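Local coordinates for putative isocitrate dehydrogenase, NAD-dependent (Methylococcus capsulatus, PDB 6LKY), which catalyses the oxidative decarboxylation of isocitrate to 2-oxoglutarate, probably with NAD as coenzyme, at the nicotinamide-adenine-dinucleotide site. Sequence-based numbering; all coordinates share one arbitrary frame. Chains: chain A/B, Putative isocitrate dehydrogenase, NAD-dependent.

The nicotinamide-adenine-dinucleotide site. Residues chain A 12, 66, 69, 71, 81, 244-245, 260, 262-269, 275-276, 317; chain B 176, 205, 208, 211-212. With NAD (nicotinamide-adenine-dinucleotide), chain C.
The dinucleotide pocket of this isocitrate dehydrogenase is wrapped by the 262-269 loop of chain A and closed by chain B, so that NAD lies at the dimer interface. A:Asp268 reads the adenosine ribose with both carboxylate oxygens: OD1 receives the 2'-hydroxyl O2B at 2.7 Å and OD2 the 3'-hydroxyl O3B at 2.8 Å, each on the syn lone pair. Its CG sits in the crowded position between backbone N and carbonyl carbon (chi1 53°), which turns the carboxylate onto the diol. A carboxylate here would disfavour a 2'-phosphate, in keeping with a preference for NAD over NADP. The adenine turns its N7A edge to one face of the A:His263 imidazole, N7A standing 3.2 Å above that plane towards its rim; the steeply inclined rings do not stack. The imidazole's rotation is fixed by ND1, which donates nearly in plane to A:Gly264 O at 2.8 Å. A:Ile269 CD1 and A:Ile12 CD1 add apolar contacts to the base, while the 6-amino N6A donates to a lone pair of A:Asn276 O.

Backbone amides grip the adenosine-side phosphate: A:Gly264 N meets O2A at 2.8 Å (162° at H), and A:Ala266 N meets O1A. On the other phosphate, O2N reaches B:Ile205 N through a water. B:Asn176 ND2 donates almost in its amide plane to the nicotinamide-ribose hydroxyl O2D at 3.0 Å; A:Thr71 N and O both bond O3D. At the carboxamide, the face of the A:Asn81 amide lies against C7N, the two planes tilted, and A:Lys66 NZ bonds its OD1 at 2.8 Å. The same NZ forms a salt bridge with A:Glu260 OE1. The modelled carboxamide orientation is doubtful: A:Glu260 OE1 meets O7N at 3.0 Å, two acceptors, and A:Leu69 N meets N7N, two donors; exchanging O7N and N7N would probably satisfy both. Together, the two subunits enclose the cofactor, presumably to present the nicotinamide for hydride transfer, which the structure alone does not show.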
ATOM      1  N   ILE A  12      21.584  -9.571   6.745  1.00 28.31           N
ATOM      2  CA  ILE A  12      21.217 -10.864   7.317  1.00 26.65           C
ATOM      3  C   ILE A  12      21.243 -11.992   6.295  1.00 30.69           C
ATOM      4  O   ILE A  12      21.074 -13.160   6.672  1.00 26.77           O
ATOM      5  CB  ILE A  12      19.829 -10.789   7.991  1.00 26.55           C
ATOM      6  CG1 ILE A  12      18.769 -10.331   6.986  1.00 26.15           C
ATOM      7  CG2 ILE A  12      19.883  -9.862   9.218  1.00 22.96           C
ATOM      8  CD1 ILE A  12      17.349 -10.605   7.437  1.00 27.29           C
ATOM      9  N   LYS A  66      18.637 -16.898  -3.823  1.00 28.12           N
ATOM     10  CA  LYS A  66      19.211 -15.564  -3.662  1.00 31.58           C
ATOM     11  C   LYS A  66      18.807 -14.960  -2.324  1.00 25.47           C
ATOM     12  O   LYS A  66      17.617 -14.792  -2.047  1.00 22.77           O
ATOM     13  CB  LYS A  66      18.783 -14.639  -4.810  1.00 27.12           C
ATOM     14  CG  LYS A  66      19.489 -13.282  -4.792  1.00 28.58           C
ATOM     15  CD  LYS A  66      18.732 -12.205  -5.594  1.00 27.09           C
ATOM     16  CE  LYS A  66      17.307 -12.014  -5.103  1.00 27.00           C
ATOM     17  NZ  LYS A  66      17.185 -11.355  -3.763  1.00 19.94           N
ATOM     18  N   LEU A  69      19.327  -8.545  -1.319  0.86 22.96           N
ATOM     19  CA  LEU A  69      20.366  -7.683  -1.861  0.86 24.71           C
ATOM     20  C   LEU A  69      20.043  -6.236  -1.524  0.86 26.76           C
ATOM     21  O   LEU A  69      18.923  -5.774  -1.766  0.86 27.38           O
ATOM     22  CB  LEU A  69      20.500  -7.883  -3.371  0.86 22.30           C
ATOM     23  CG  LEU A  69      20.950  -9.302  -3.746  0.86 26.93           C
ATOM     24  CD1 LEU A  69      21.130  -9.465  -5.258  0.86 26.71           C
ATOM     25  CD2 LEU A  69      22.245  -9.637  -3.018  0.86 24.12           C
ATOM     26  N   THR A  71      19.796  -2.362  -1.967  1.00 25.10           N
ATOM     27  CA  THR A  71      19.762  -1.342  -3.009  1.00 23.79           C
ATOM     28  C   THR A  71      19.883   0.040  -2.382  1.00 25.65           C
ATOM     29  O   THR A  71      19.090   0.374  -1.493  1.00 29.83           O
ATOM     30  CB  THR A  71      18.453  -1.436  -3.833  1.00 23.53           C
ATOM     31  OG1 THR A  71      18.351  -2.743  -4.410  1.00 26.77           O
ATOM     32  CG2 THR A  71      18.396  -0.361  -4.946  1.00 19.35           C
ATOM     33  N   ASN A  81      18.234  -6.863  -7.658  1.00 20.98           N
ATOM     34  CA  ASN A  81      17.064  -7.739  -7.714  1.00 22.28           C
ATOM     35  C   ASN A  81      16.280  -7.500  -8.992  1.00 28.39           C
ATOM     36  O   ASN A  81      15.922  -8.445  -9.722  1.00 25.11           O
ATOM     37  CB  ASN A  81      16.187  -7.509  -6.486  1.00 22.57           C
ATOM     38  CG  ASN A  81      16.958  -7.708  -5.189  1.00 37.22           C
ATOM     39  OD1 ASN A  81      17.483  -8.795  -4.940  1.00 30.95           O
ATOM     40  ND2 ASN A  81      17.069  -6.649  -4.381  1.00 24.69           N
ATOM     41  N   LEU A 244       7.602 -10.159   7.744  1.00 31.47           N
ATOM     42  CA  LEU A 244       8.493 -10.411   6.617  1.00 34.02           C
ATOM     43  C   LEU A 244       9.434 -11.571   6.875  1.00 34.64           C
ATOM     44  O   LEU A 244       9.946 -12.165   5.918  1.00 36.07           O
ATOM     45  CB  LEU A 244       9.329  -9.162   6.329  1.00 29.45           C
ATOM     46  CG  LEU A 244       8.633  -7.945   5.728  1.00 34.45           C
ATOM     47  CD1 LEU A 244       9.624  -6.803   5.601  1.00 33.96           C
ATOM     48  CD2 LEU A 244       8.053  -8.305   4.364  1.00 40.04           C
ATOM     49  N   GLY A 245       9.705 -11.883   8.145  1.00 32.05           N
ATOM     50  CA  GLY A 245      10.532 -13.028   8.482  1.00 35.66           C
ATOM     51  C   GLY A 245       9.970 -14.352   8.024  1.00 34.84           C
ATOM     52  O   GLY A 245      10.687 -15.358   8.073  1.00 35.16           O
ATOM     53  N   GLU A 260      13.578 -16.491  -3.433  1.00 20.79           N
ATOM     54  CA  GLU A 260      14.139 -15.565  -2.456  1.00 23.37           C
ATOM     55  C   GLU A 260      13.141 -15.305  -1.337  1.00 24.51           C
ATOM     56  O   GLU A 260      11.942 -15.542  -1.479  1.00 23.31           O
ATOM     57  CB  GLU A 260      14.512 -14.231  -3.119  1.00 24.68           C
ATOM     58  CG  GLU A 260      13.283 -13.522  -3.721  1.00 25.40           C
ATOM     59  CD  GLU A 260      13.605 -12.162  -4.361  1.00 32.88           C
ATOM     60  OE1 GLU A 260      14.598 -11.518  -3.953  1.00 31.38           O
ATOM     61  OE2 GLU A 260      12.856 -11.736  -5.273  1.00 31.16           O
ATOM     62  N   VAL A 262      11.026 -12.493   0.741  1.00 26.54           N
ATOM     63  CA  VAL A 262      10.397 -11.227   0.382  1.00 29.61           C
ATOM     64  C   VAL A 262      11.119 -10.049   1.031  1.00 32.22           C
ATOM     65  O   VAL A 262      11.168  -8.945   0.465  1.00 32.56           O
ATOM     66  CB  VAL A 262       8.908 -11.289   0.776  1.00 35.93           C
ATOM     67  CG1 VAL A 262       8.311  -9.902   0.912  1.00 39.60           C
ATOM     68  CG2 VAL A 262       8.132 -12.166  -0.217  1.00 25.95           C
ATOM     69  N   HIS A 263      11.705 -10.262   2.204  1.00 22.03           N
ATOM     70  CA  HIS A 263      12.274  -9.176   2.978  1.00 28.89           C
ATOM     71  C   HIS A 263      13.622  -8.752   2.405  1.00 25.95           C
ATOM     72  O   HIS A 263      14.172  -9.384   1.494  1.00 22.05           O
ATOM     73  CB  HIS A 263      12.398  -9.582   4.452  1.00 31.47           C
ATOM     74  CG  HIS A 263      13.323 -10.738   4.698  1.00 29.56           C
ATOM     75  ND1 HIS A 263      14.685 -10.670   4.476  1.00 28.95           N
ATOM     76  CD2 HIS A 263      13.084 -11.980   5.186  1.00 29.73           C
ATOM     77  CE1 HIS A 263      15.239 -11.829   4.791  1.00 27.55           C
ATOM     78  NE2 HIS A 263      14.290 -12.639   5.231  1.00 33.05           N
ATOM     79  N   GLY A 264      14.158  -7.671   2.965  1.00 23.54           N
ATOM     80  CA  GLY A 264      15.444  -7.143   2.575  1.00 24.17           C
ATOM     81  C   GLY A 264      16.591  -7.581   3.465  1.00 28.42           C
ATOM     82  O   GLY A 264      16.521  -8.590   4.176  1.00 24.83           O
ATOM     83  N   SER A 265      17.688  -6.827   3.390  1.00 27.03           N
ATOM     84  CA  SER A 265      18.912  -7.190   4.097  1.00 30.31           C
ATOM     85  C   SER A 265      18.891  -6.807   5.574  1.00 27.67           C
ATOM     86  O   SER A 265      19.867  -7.090   6.277  1.00 25.11           O
ATOM     87  CB  SER A 265      20.124  -6.558   3.408  1.00 24.70           C
ATOM     88  OG  SER A 265      19.923  -5.171   3.174  1.00 27.98           O
ATOM     89  N   ALA A 266      17.818  -6.156   6.050  1.00 25.05           N
ATOM     90  CA  ALA A 266      17.600  -5.825   7.459  1.00 26.69           C
ATOM     91  C   ALA A 266      18.860  -5.299   8.147  1.00 30.93           C
ATOM     92  O   ALA A 266      19.394  -5.952   9.058  1.00 27.76           O
ATOM     93  CB  ALA A 266      17.064  -7.059   8.199  1.00 25.07           C
ATOM     94  N   PRO A 267      19.367  -4.128   7.752  1.00 35.18           N
ATOM     95  CA  PRO A 267      20.600  -3.625   8.381  1.00 30.51           C
ATOM     96  C   PRO A 267      20.460  -3.359   9.869  1.00 32.30           C
ATOM     97  O   PRO A 267      21.477  -3.372  10.575  1.00 32.15           O
ATOM     98  CB  PRO A 267      20.903  -2.332   7.600  1.00 31.46           C
ATOM     99  CG  PRO A 267      19.600  -1.944   6.951  1.00 26.27           C
ATOM    100  CD  PRO A 267      18.868  -3.226   6.691  1.00 30.98           C
ATOM    101  N   ASP A 268      19.247  -3.112  10.377  1.00 33.07           N
ATOM    102  CA  ASP A 268      19.106  -2.842  11.805  1.00 35.63           C
ATOM    103  C   ASP A 268      19.438  -4.055  12.676  1.00 38.21           C
ATOM    104  O   ASP A 268      19.761  -3.874  13.855  1.00 44.01           O
ATOM    105  CB  ASP A 268      17.695  -2.321  12.134  1.00 33.78           C
ATOM    106  CG  ASP A 268      16.586  -3.231  11.619  1.00 41.98           C
ATOM    107  OD1 ASP A 268      16.851  -4.062  10.729  1.00 40.99           O
ATOM    108  OD2 ASP A 268      15.437  -3.105  12.102  1.00 47.82           O
ATOM    109  N   ILE A 269      19.381  -5.275  12.136  1.00 32.32           N
ATOM    110  CA  ILE A 269      19.697  -6.475  12.901  1.00 28.86           C
ATOM    111  C   ILE A 269      20.791  -7.307  12.245  1.00 32.81           C
ATOM    112  O   ILE A 269      21.028  -8.441  12.658  1.00 35.48           O
ATOM    113  CB  ILE A 269      18.445  -7.342  13.149  1.00 29.63           C
ATOM    114  CG1 ILE A 269      17.857  -7.838  11.834  1.00 35.05           C
ATOM    115  CG2 ILE A 269      17.405  -6.578  13.963  1.00 30.36           C
ATOM    116  CD1 ILE A 269      16.829  -8.943  12.002  1.00 31.59           C
ATOM    117  N   ALA A 275      17.883 -12.802  13.128  1.00 34.00           N
ATOM    118  CA  ALA A 275      16.940 -12.803  12.011  1.00 29.32           C
ATOM    119  C   ALA A 275      16.174 -14.121  11.909  1.00 35.61           C
ATOM    120  O   ALA A 275      16.743 -15.205  12.055  1.00 31.99           O
ATOM    121  CB  ALA A 275      17.671 -12.529  10.693  1.00 23.84           C
ATOM    122  N   ASN A 276      14.879 -14.015  11.625  1.00 30.74           N
ATOM    123  CA  ASN A 276      14.047 -15.179  11.358  1.00 30.67           C
ATOM    124  C   ASN A 276      14.441 -15.812  10.031  1.00 34.50           C
ATOM    125  O   ASN A 276      14.421 -15.130   9.000  1.00 33.16           O
ATOM    126  CB  ASN A 276      12.578 -14.787  11.330  1.00 27.92           C
ATOM    127  CG  ASN A 276      11.657 -15.984  11.397  1.00 35.13           C
ATOM    128  OD1 ASN A 276      12.038 -17.108  11.038  1.00 32.87           O
ATOM    129  ND2 ASN A 276      10.432 -15.754  11.864  1.00 34.74           N
ATOM    130  N   ASP A 317      11.332 -12.002  16.514  1.00 47.12           N
ATOM    131  CA  ASP A 317      10.239 -11.392  15.761  1.00 49.26           C
ATOM    132  C   ASP A 317       8.927 -12.137  15.974  1.00 53.80           C
ATOM    133  O   ASP A 317       7.849 -11.542  15.860  1.00 53.02           O
ATOM    134  CB  ASP A 317      10.568 -11.359  14.273  1.00 42.17           C
ATOM    135  CG  ASP A 317      10.817 -12.739  13.717  1.00 42.44           C
ATOM    136  OD1 ASP A 317      11.788 -13.377  14.175  1.00 45.56           O
ATOM    137  OD2 ASP A 317      10.035 -13.192  12.852  1.00 41.50           O
TER
ATOM    138  N   ASN B 176      14.835   3.799  -3.208  1.00 21.57           N
ATOM    139  CA  ASN B 176      15.779   2.831  -3.751  1.00 19.76           C
ATOM    140  C   ASN B 176      15.478   2.518  -5.209  1.00 22.59           C
ATOM    141  O   ASN B 176      16.408   2.323  -6.001  1.00 25.05           O
ATOM    142  CB  ASN B 176      15.786   1.546  -2.909  1.00 19.91           C
ATOM    143  CG  ASN B 176      14.390   0.966  -2.677  1.00 23.98           C
ATOM    144  OD1 ASN B 176      13.372   1.623  -2.897  1.00 24.40           O
ATOM    145  ND2 ASN B 176      14.347  -0.272  -2.220  1.00 24.35           N
ATOM    146  N   ILE B 205      10.873   2.908   3.690  1.00 20.22           N
ATOM    147  CA  ILE B 205      10.457   2.478   2.362  1.00 19.72           C
ATOM    148  C   ILE B 205       9.021   1.968   2.429  1.00 25.75           C
ATOM    149  O   ILE B 205       8.639   1.247   3.363  1.00 25.46           O
ATOM    150  CB  ILE B 205      11.438   1.422   1.827  1.00 18.83           C
ATOM    151  CG1 ILE B 205      12.858   2.024   1.799  1.00 19.08           C
ATOM    152  CG2 ILE B 205      11.041   0.950   0.415  1.00 15.35           C
ATOM    153  CD1 ILE B 205      13.976   1.042   1.397  1.00 16.84           C
ATOM    154  N   ALA B 208       8.016  -1.834   3.367  1.00 25.22           N
ATOM    155  CA  ALA B 208       8.279  -2.138   4.776  1.00 25.87           C
ATOM    156  C   ALA B 208       7.334  -1.358   5.678  1.00 26.15           C
ATOM    157  O   ALA B 208       6.847  -1.879   6.690  1.00 22.78           O
ATOM    158  CB  ALA B 208       9.736  -1.824   5.136  1.00 19.64           C
ATOM    159  N   MET B 211       3.961  -3.122   5.886  1.00 25.37           N
ATOM    160  CA  MET B 211       4.079  -4.248   6.814  1.00 24.73           C
ATOM    161  C   MET B 211       4.040  -3.760   8.261  1.00 24.67           C
ATOM    162  O   MET B 211       3.326  -4.326   9.105  1.00 28.39           O
ATOM    163  CB  MET B 211       5.365  -5.030   6.537  1.00 24.18           C
ATOM    164  CG  MET B 211       5.738  -6.058   7.616  1.00 29.78           C
ATOM    165  SD  MET B 211       6.541  -5.346   9.080  1.00 32.17           S
ATOM    166  CE  MET B 211       8.156  -4.860   8.430  1.00 28.12           C
ATOM    167  N   GLN B 212       4.793  -2.696   8.557  1.00 21.01           N
ATOM    168  CA  GLN B 212       4.869  -2.177   9.924  1.00 26.22           C
ATOM    169  C   GLN B 212       3.537  -1.599  10.381  1.00 27.15           C
ATOM    170  O   GLN B 212       3.180  -1.713  11.556  1.00 24.82           O
ATOM    171  CB  GLN B 212       5.961  -1.114  10.037  1.00 19.27           C
ATOM    172  CG  GLN B 212       7.362  -1.707  10.180  1.00 29.40           C
ATOM    173  CD  GLN B 212       8.488  -0.711   9.895  1.00 34.41           C
ATOM    174  OE1 GLN B 212       8.284   0.496   9.903  1.00 37.65           O
ATOM    175  NE2 GLN B 212       9.684  -1.228   9.638  1.00 43.74           N
TER
HETATM  176  PA  NAD C 501      13.900  -4.813   5.345  1.00 28.31           P
HETATM  177  O1A NAD C 501      15.372  -5.091   5.160  1.00 26.13           O
HETATM  178  O2A NAD C 501      13.071  -5.950   4.831  1.00 28.02           O
HETATM  179  O5B NAD C 501      13.617  -4.492   6.887  1.00 27.75           O
HETATM  180  C5B NAD C 501      12.301  -4.108   7.272  1.00 29.52           C
HETATM  181  C4B NAD C 501      12.078  -4.506   8.719  1.00 34.17           C
HETATM  182  O4B NAD C 501      11.854  -5.930   8.733  1.00 29.16           O
HETATM  183  C3B NAD C 501      13.325  -4.202   9.539  1.00 27.47           C
HETATM  184  O3B NAD C 501      12.974  -3.690  10.815  1.00 35.01           O
HETATM  185  C2B NAD C 501      13.996  -5.562   9.668  1.00 32.21           C
HETATM  186  O2B NAD C 501      14.785  -5.718  10.857  1.00 34.14           O
HETATM  187  C1B NAD C 501      12.835  -6.542   9.569  1.00 25.05           C
HETATM  188  N9A NAD C 501      13.432  -7.736   8.988  1.00 29.08           N
HETATM  189  C8A NAD C 501      13.196  -8.053   7.567  1.00 28.48           C
HETATM  190  N7A NAD C 501      13.790  -9.403   7.546  1.00 25.48           N
HETATM  191  C5A NAD C 501      13.144 -10.061   8.677  1.00 32.06           C
HETATM  192  C6A NAD C 501      14.031 -11.147   9.262  1.00 25.57           C
HETATM  193  N6A NAD C 501      14.041 -12.297   8.344  1.00 25.00           N
HETATM  194  N1A NAD C 501      13.441 -11.548  10.547  1.00 28.51           N
HETATM  195  C2A NAD C 501      13.407 -10.477  11.562  1.00 30.51           C
HETATM  196  N3A NAD C 501      13.742  -9.173  10.984  1.00 33.03           N
HETATM  197  C4A NAD C 501      13.059  -8.964   9.709  1.00 32.69           C
HETATM  198  O3  NAD C 501      13.451  -3.519   4.508  1.00 25.92           O
HETATM  199  PN  NAD C 501      14.216  -2.119   4.445  1.00 22.18           P
HETATM  200  O1N NAD C 501      14.912  -1.748   5.715  1.00 21.93           O
HETATM  201  O2N NAD C 501      13.157  -1.102   4.049  1.00 26.91           O
HETATM  202  O5D NAD C 501      15.313  -2.253   3.278  1.00 23.39           O
HETATM  203  C5D NAD C 501      16.647  -2.692   3.580  1.00 22.79           C
HETATM  204  C4D NAD C 501      17.374  -3.028   2.283  1.00 24.53           C
HETATM  205  O4D NAD C 501      16.895  -4.261   1.718  1.00 23.45           O
HETATM  206  C3D NAD C 501      17.169  -1.933   1.235  1.00 24.28           C
HETATM  207  O3D NAD C 501      18.443  -1.637   0.668  1.00 22.16           O
HETATM  208  C2D NAD C 501      16.270  -2.596   0.207  1.00 22.63           C
HETATM  209  O2D NAD C 501      16.478  -2.143  -1.129  1.00 21.40           O
HETATM  210  C1D NAD C 501      16.649  -4.066   0.314  1.00 25.10           C
HETATM  211  N1N NAD C 501      15.566  -4.881  -0.291  1.00 26.09           N
HETATM  212  C2N NAD C 501      15.964  -6.244  -0.615  1.00 24.77           C
HETATM  213  C3N NAD C 501      14.818  -6.834  -1.405  1.00 29.98           C
HETATM  214  C7N NAD C 501      15.208  -8.073  -2.216  1.00 28.19           C
HETATM  215  O7N NAD C 501      14.170  -9.045  -2.244  1.00 38.03           O
HETATM  216  N7N NAD C 501      16.487  -8.625  -1.771  1.00 17.60           N
HETATM  217  C4N NAD C 501      13.537  -6.993  -0.602  1.00 24.63           C
HETATM  218  C5N NAD C 501      13.190  -5.741   0.179  1.00 24.98           C
HETATM  219  C6N NAD C 501      14.320  -4.760   0.501  1.00 24.58           C
HETATM  220  O   HOH W   1      12.322   1.010   5.293  1.00 20.09           O
HETATM  221  O   HOH W   2      15.432 -11.207  -0.618  1.00 25.17           O
HETATM  222  O   HOH W   3      13.916  -5.183  13.557  1.00 36.25           O